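Local coordinates for protein leucine aminopeptidase (Fimbriiglobus ruber, PDB 7D1B) that probably acts as a zinc-dependent glutaminyl cyclase of the M28 peptidase family, closing N-terminal glutamine residues into pyroglutamate, at residues L125-H130 and V230-F235; R275-A280 and D299-D304. All blocks are in the same frame, centred on the assembly; numbering follows the deposited sequence.

Contact 1 (L125-H130 and V230-F235); sequences LIVCSH and VLLDLF
C128 is gripped by the neighbouring strand through both its backbone polar atoms: its N donates to V230 O (2.8 Å), and its O accepts from L232 N (2.9 Å). V230 N completes the parallel pairing by donating to I126 O. Side chains pack on both faces of the pair. On one, C128 SG packs against L231 CB at 3.8 Å, while L231 CD1 curls under the backbone to within 3.8 Å of S129 CA. On the other, V127 CG1 meets L232 CD1, and helix 320-336 covers V230 and L232.

Beyond the L232–C128 bond, water takes over. L232 O receives hydrogens from two waters; one of them also donates to S129 OG, and the other accepts from H130 N at 2.9 Å. S129 OG, anti to its backbone N (chi1 179°), in turn donates to H130 O (2.9 Å). An alanine here would probably leave H130 O without this donor and the first water without one of its two acceptors, letting the water bridge between S129 and L232 slacken.

Outward from this bridge lies the H130 ring. Its NE2 pairs with D155, a zinc ligand, and its ND1 with D132, while D233 OD1 sits 4.3 Å from CD2 at the ring edge. The chemistry is consistent with a second-shell role: the water-bridged backbone steadies a histidine that would help orient a metal-binding carboxylate.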
loop_
_atom_site.group_PDB
_atom_site.type_symbol
_atom_site.label_atom_id
_atom_site.label_comp_id
_atom_site.label_asym_id
_atom_site.label_seq_id
_atom_site.Cartn_x
_atom_site.Cartn_y
_atom_site.Cartn_z
ATOM N N LEU A 125 14.272 -1.754 -0.117
ATOM C CA LEU A 125 13.095 -1.115 -0.676
ATOM C C LEU A 125 11.879 -1.488 0.147
ATOM O O LEU A 125 11.815 -2.567 0.739
ATOM C CB LEU A 125 12.868 -1.560 -2.116
ATOM C CG LEU A 125 13.955 -1.235 -3.132
ATOM C CD1 LEU A 125 13.522 -1.718 -4.510
ATOM C CD2 LEU A 125 14.291 0.250 -3.165
ATOM N N ILE A 126 10.874 -0.620 0.090
ATOM C CA ILE A 126 9.576 -0.861 0.702
ATOM C C ILE A 126 8.509 -0.951 -0.381
ATOM O O ILE A 126 8.455 -0.103 -1.278
ATOM C CB ILE A 126 9.224 0.284 1.674
ATOM C CG1 ILE A 126 10.177 0.279 2.876
ATOM C CG2 ILE A 126 7.755 0.206 2.087
ATOM C CD1 ILE A 126 10.186 1.578 3.632
ATOM N N VAL A 127 7.635 -1.950 -0.264
ATOM C CA VAL A 127 6.341 -1.968 -0.939
ATOM C C VAL A 127 5.332 -1.847 0.181
ATOM O O VAL A 127 5.366 -2.646 1.126
ATOM C CB VAL A 127 6.131 -3.273 -1.734
ATOM C CG1 VAL A 127 4.724 -3.294 -2.320
ATOM C CG2 VAL A 127 7.198 -3.441 -2.814
ATOM N N CYS A 128 4.445 -0.849 0.110
ATOM C CA CYS A 128 3.597 -0.571 1.265
ATOM C C CYS A 128 2.157 -0.294 0.845
ATOM O O CYS A 128 1.852 -0.015 -0.319
ATOM C CB CYS A 128 4.195 0.532 2.169
ATOM S SG CYS A 128 4.422 2.129 1.395
ATOM N N SER A 129 1.282 -0.349 1.848
ATOM C CA SER A 129 -0.150 -0.133 1.678
ATOM C C SER A 129 -0.701 0.082 3.074
ATOM O O SER A 129 -0.156 -0.465 4.028
ATOM C CB SER A 129 -0.791 -1.395 1.088
ATOM O OG SER A 129 -2.184 -1.254 0.923
ATOM N N HIS A 130 -1.807 0.822 3.196
ATOM C CA HIS A 130 -2.533 0.740 4.463
ATOM C C HIS A 130 -3.370 -0.533 4.475
ATOM O O HIS A 130 -3.597 -1.159 3.432
ATOM C CB HIS A 130 -3.338 2.014 4.780
ATOM C CG HIS A 130 -4.701 2.094 4.148
ATOM N ND1 HIS A 130 -5.862 1.999 4.889
ATOM C CD2 HIS A 130 -5.090 2.355 2.877
ATOM C CE1 HIS A 130 -6.905 2.171 4.093
ATOM N NE2 HIS A 130 -6.465 2.386 2.867
ATOM N N VAL A 230 7.414 2.297 -2.528
ATOM C CA VAL A 230 6.229 2.433 -3.368
ATOM C C VAL A 230 5.015 2.126 -2.521
ATOM O O VAL A 230 4.915 1.029 -1.961
ATOM C CB VAL A 230 6.282 1.538 -4.621
ATOM C CG1 VAL A 230 4.954 1.620 -5.343
ATOM C CG2 VAL A 230 7.421 1.970 -5.526
ATOM N N LEU A 231 4.108 3.096 -2.428
ATOM C CA LEU A 231 2.816 2.948 -1.777
ATOM C C LEU A 231 1.779 2.598 -2.832
ATOM O O LEU A 231 1.718 3.231 -3.888
ATOM C CB LEU A 231 2.445 4.268 -1.098
ATOM C CG LEU A 231 1.031 4.319 -0.531
ATOM C CD1 LEU A 231 0.861 3.338 0.637
ATOM C CD2 LEU A 231 0.692 5.730 -0.081
ATOM N N LEU A 232 0.988 1.580 -2.549
ATOM C CA LEU A 232 -0.105 1.166 -3.428
ATOM C C LEU A 232 -1.409 1.669 -2.827
ATOM O O LEU A 232 -1.726 1.316 -1.693
ATOM C CB LEU A 232 -0.153 -0.355 -3.451
ATOM C CG LEU A 232 1.103 -1.039 -3.993
ATOM C CD1 LEU A 232 1.006 -2.546 -3.738
ATOM C CD2 LEU A 232 1.310 -0.712 -5.473
ATOM N N ASP A 233 -2.181 2.456 -3.580
ATOM C CA ASP A 233 -3.459 2.935 -3.052
ATOM C C ASP A 233 -4.409 3.217 -4.218
ATOM O O ASP A 233 -4.025 3.933 -5.147
ATOM C CB ASP A 233 -3.216 4.241 -2.280
ATOM C CG ASP A 233 -4.345 4.575 -1.302
ATOM O OD1 ASP A 233 -5.312 3.777 -1.159
ATOM O OD2 ASP A 233 -4.288 5.653 -0.640
ATOM N N LEU A 234 -5.626 2.680 -4.194
ATOM C CA LEU A 234 -6.619 2.970 -5.230
ATOM C C LEU A 234 -6.052 2.701 -6.624
ATOM O O LEU A 234 -6.112 3.553 -7.518
ATOM C CB LEU A 234 -7.169 4.394 -5.133
ATOM C CG LEU A 234 -7.590 4.898 -3.766
ATOM C CD1 LEU A 234 -8.017 6.353 -3.889
ATOM C CD2 LEU A 234 -8.700 4.081 -3.188
ATOM N N PHE A 235 -5.524 1.485 -6.818
ATOM C CA PHE A 235 -4.702 1.194 -7.986
ATOM C C PHE A 235 -5.180 0.001 -8.788
ATOM O O PHE A 235 -4.599 -0.261 -9.841
ATOM C CB PHE A 235 -3.246 0.903 -7.559
ATOM C CG PHE A 235 -3.098 -0.404 -6.852
ATOM C CD1 PHE A 235 -3.305 -0.499 -5.487
ATOM C CD2 PHE A 235 -2.777 -1.565 -7.551
ATOM C CE1 PHE A 235 -3.248 -1.722 -4.834
ATOM C CE2 PHE A 235 -2.709 -2.794 -6.903
ATOM C CZ PHE A 235 -2.932 -2.866 -5.537
HETATM O O HOH W 1 -3.815 -0.535 -1.317
HETATM O O HOH W 2 -2.728 2.114 0.789
#

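Contact 2 (R275-A280 and D299-D304); sequences RGFDRA and DVIDFD
R279 NH2 is claimed by two backbone carbonyls, donating to F303 O at 2.7 Å and also pairing with Y305 O. The F303 oxygen is met 15° out of the guanidinium plane. In R279, CG is anti to the backbone N (chi1 -158°) and the chain stays extended to CD, which lies over the centre of the F303 ring, 3.9 Å from the centroid; the bend comes after, at chi3, which places NE. This CH-pi contact, rather than the more distant guanidinium, covers that ring face; A280 CB touches the ring edge, and W308 adds a T-shaped contact.

A second grip comes from the carboxylate of D304, which straddles two successive peptide N-H groups. OD2 accepts from D278 N and OD1 from R279 N, each at 2.9 Å and each through its syn lone pair. D278 OD2 lies 4.2 Å from D304 OD2, a repulsion that these two N-H donors may partly offset.

The segment 299-304 runs off strand 297-300, at the border of the central sheet of the M28 fold, and turns in an Asx turn: D302 OD1 accepts from D304 N at 3.0 Å, met from above the carboxylate plane. D302 OD2 is held in turn by R241 N and H237.

F277 lies against this turn. F303 N sits over one face of its ring, offset toward the rim, and F303 CB makes a CH-pi contact 4.0 Å from the centroid. The far end of the F277 ring reaches I301, backbone and side chain alike, CZ approaching I301 O at 3.1 Å and I301 CG2 less closely.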
loop_
_atom_site.group_PDB
_atom_site.type_symbol
_atom_site.label_atom_id
_atom_site.label_comp_id
_atom_site.label_asym_id
_atom_site.label_seq_id
_atom_site.Cartn_x
_atom_site.Cartn_y
_atom_site.Cartn_z
ATOM N N ARG A 275 0.190 14.453 -15.328
ATOM C CA ARG A 275 0.223 15.056 -13.999
ATOM C C ARG A 275 -1.169 15.083 -13.381
ATOM O O ARG A 275 -2.088 15.681 -13.937
ATOM C CB ARG A 275 0.707 16.499 -14.153
ATOM C CG ARG A 275 0.787 17.257 -12.889
ATOM C CD ARG A 275 1.995 16.824 -12.121
ATOM N NE ARG A 275 2.144 17.699 -10.976
ATOM C CZ ARG A 275 1.454 17.567 -9.853
ATOM N NH1 ARG A 275 0.595 16.552 -9.725
ATOM N NH2 ARG A 275 1.609 18.458 -8.865
ATOM N N GLY A 276 -1.305 14.508 -12.194
ATOM C CA GLY A 276 -2.471 14.778 -11.369
ATOM C C GLY A 276 -3.735 14.029 -11.764
ATOM O O GLY A 276 -3.766 13.203 -12.676
ATOM N N PHE A 277 -4.810 14.380 -11.045
ATOM C CA PHE A 277 -6.124 13.745 -11.123
ATOM C C PHE A 277 -7.183 14.833 -11.117
ATOM O O PHE A 277 -6.925 15.968 -10.708
ATOM C CB PHE A 277 -6.339 12.816 -9.922
ATOM C CG PHE A 277 -5.227 11.815 -9.774
ATOM C CD1 PHE A 277 -5.196 10.679 -10.577
ATOM C CD2 PHE A 277 -4.160 12.049 -8.916
ATOM C CE1 PHE A 277 -4.146 9.795 -10.510
ATOM C CE2 PHE A 277 -3.118 11.143 -8.831
ATOM C CZ PHE A 277 -3.111 10.021 -9.641
ATOM N N ASP A 278 -8.391 14.485 -11.564
ATOM C CA ASP A 278 -9.489 15.443 -11.441
ATOM C C ASP A 278 -9.741 15.800 -9.982
ATOM O O ASP A 278 -10.041 16.957 -9.661
ATOM C CB ASP A 278 -10.766 14.878 -12.055
ATOM C CG ASP A 278 -10.709 14.799 -13.564
ATOM O OD1 ASP A 278 -9.847 15.470 -14.170
ATOM O OD2 ASP A 278 -11.554 14.082 -14.141
ATOM N N ARG A 279 -9.638 14.815 -9.085
ATOM C CA ARG A 279 -9.984 15.046 -7.686
ATOM C C ARG A 279 -8.935 15.906 -6.984
ATOM O O ARG A 279 -9.271 16.657 -6.062
ATOM C CB ARG A 279 -10.174 13.690 -7.008
ATOM C CG ARG A 279 -11.009 13.621 -5.745
ATOM C CD ARG A 279 -11.327 12.135 -5.430
ATOM N NE ARG A 279 -12.710 11.760 -5.725
ATOM C CZ ARG A 279 -13.113 10.580 -6.200
ATOM N NH1 ARG A 279 -14.410 10.366 -6.381
ATOM N NH2 ARG A 279 -12.252 9.623 -6.517
ATOM N N ALA A 280 -7.679 15.836 -7.423
ATOM C CA ALA A 280 -6.593 16.572 -6.785
ATOM C C ALA A 280 -5.328 16.389 -7.605
ATOM O O ALA A 280 -5.115 15.346 -8.225
ATOM C CB ALA A 280 -6.328 16.067 -5.361
ATOM N N ASP A 299 3.510 7.356 -4.573
ATOM C CA ASP A 299 2.148 6.844 -4.446
ATOM C C ASP A 299 1.674 6.388 -5.820
ATOM O O ASP A 299 1.581 7.197 -6.750
ATOM C CB ASP A 299 1.247 7.947 -3.890
ATOM C CG ASP A 299 -0.060 7.434 -3.325
ATOM O OD1 ASP A 299 -0.350 6.217 -3.381
ATOM O OD2 ASP A 299 -0.798 8.308 -2.781
ATOM N N VAL A 300 1.421 5.096 -5.950
ATOM C CA VAL A 300 0.873 4.490 -7.157
ATOM C C VAL A 300 -0.633 4.437 -6.914
ATOM O O VAL A 300 -1.125 3.608 -6.134
ATOM C CB VAL A 300 1.502 3.114 -7.408
ATOM C CG1 VAL A 300 0.754 2.384 -8.524
ATOM C CG2 VAL A 300 2.964 3.302 -7.775
ATOM N N ILE A 301 -1.355 5.362 -7.562
ATOM C CA ILE A 301 -2.724 5.698 -7.191
ATOM C C ILE A 301 -3.449 6.229 -8.416
ATOM O O ILE A 301 -2.869 6.932 -9.246
ATOM C CB ILE A 301 -2.722 6.743 -6.042
ATOM C CG1 ILE A 301 -4.144 7.130 -5.600
ATOM C CG2 ILE A 301 -1.902 7.995 -6.411
ATOM C CD1 ILE A 301 -4.184 7.884 -4.275
ATOM N N ASP A 302 -4.752 5.940 -8.495
ATOM C CA ASP A 302 -5.659 6.675 -9.371
ATOM C C ASP A 302 -6.696 7.313 -8.453
ATOM O O ASP A 302 -7.670 6.665 -8.049
ATOM C CB ASP A 302 -6.319 5.769 -10.402
ATOM C CG ASP A 302 -7.332 6.495 -11.259
ATOM O OD1 ASP A 302 -7.512 7.732 -11.093
ATOM O OD2 ASP A 302 -7.934 5.799 -12.124
ATOM N N PHE A 303 -6.492 8.595 -8.134
ATOM C CA PHE A 303 -7.357 9.222 -7.151
ATOM C C PHE A 303 -8.733 9.528 -7.716
ATOM O O PHE A 303 -9.599 9.968 -6.960
ATOM C CB PHE A 303 -6.657 10.477 -6.600
ATOM C CG PHE A 303 -7.213 10.996 -5.280
ATOM C CD1 PHE A 303 -7.762 10.156 -4.304
ATOM C CD2 PHE A 303 -7.176 12.356 -5.026
ATOM C CE1 PHE A 303 -8.248 10.677 -3.100
ATOM C CE2 PHE A 303 -7.664 12.874 -3.826
ATOM C CZ PHE A 303 -8.193 12.034 -2.869
ATOM N N ASP A 304 -8.959 9.296 -9.010
ATOM C CA ASP A 304 -10.288 9.428 -9.589
ATOM C C ASP A 304 -11.103 8.141 -9.540
ATOM O O ASP A 304 -12.199 8.092 -10.108
ATOM C CB ASP A 304 -10.196 9.981 -11.012
ATOM C CG ASP A 304 -9.660 11.391 -11.046
ATOM O OD1 ASP A 304 -10.017 12.190 -10.148
ATOM O OD2 ASP A 304 -8.862 11.696 -11.958
#

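In the fold
Contacts 1 and 2, centred about 14 Å apart, are joined through the same sheet, where strand 225-232 lies between strands 123-130 and 297-300. L231 O probably bonds to V300 N (2.8 Å), and farther along, L234 O probably bonds to D302 N (2.9 Å). Both lie near the zinc held by D155, E188 and H309: the side chain of H130 in contact 1 lies about 5 Å from the ion, that of F303 in contact 2 about 7 Å. D233 and D299, one from each contact, both approach D285, a cluster of acids consistent with the carboxylic-acid hydrogen-bond network linked to glutaminyl cyclase activity in M28 enzymes.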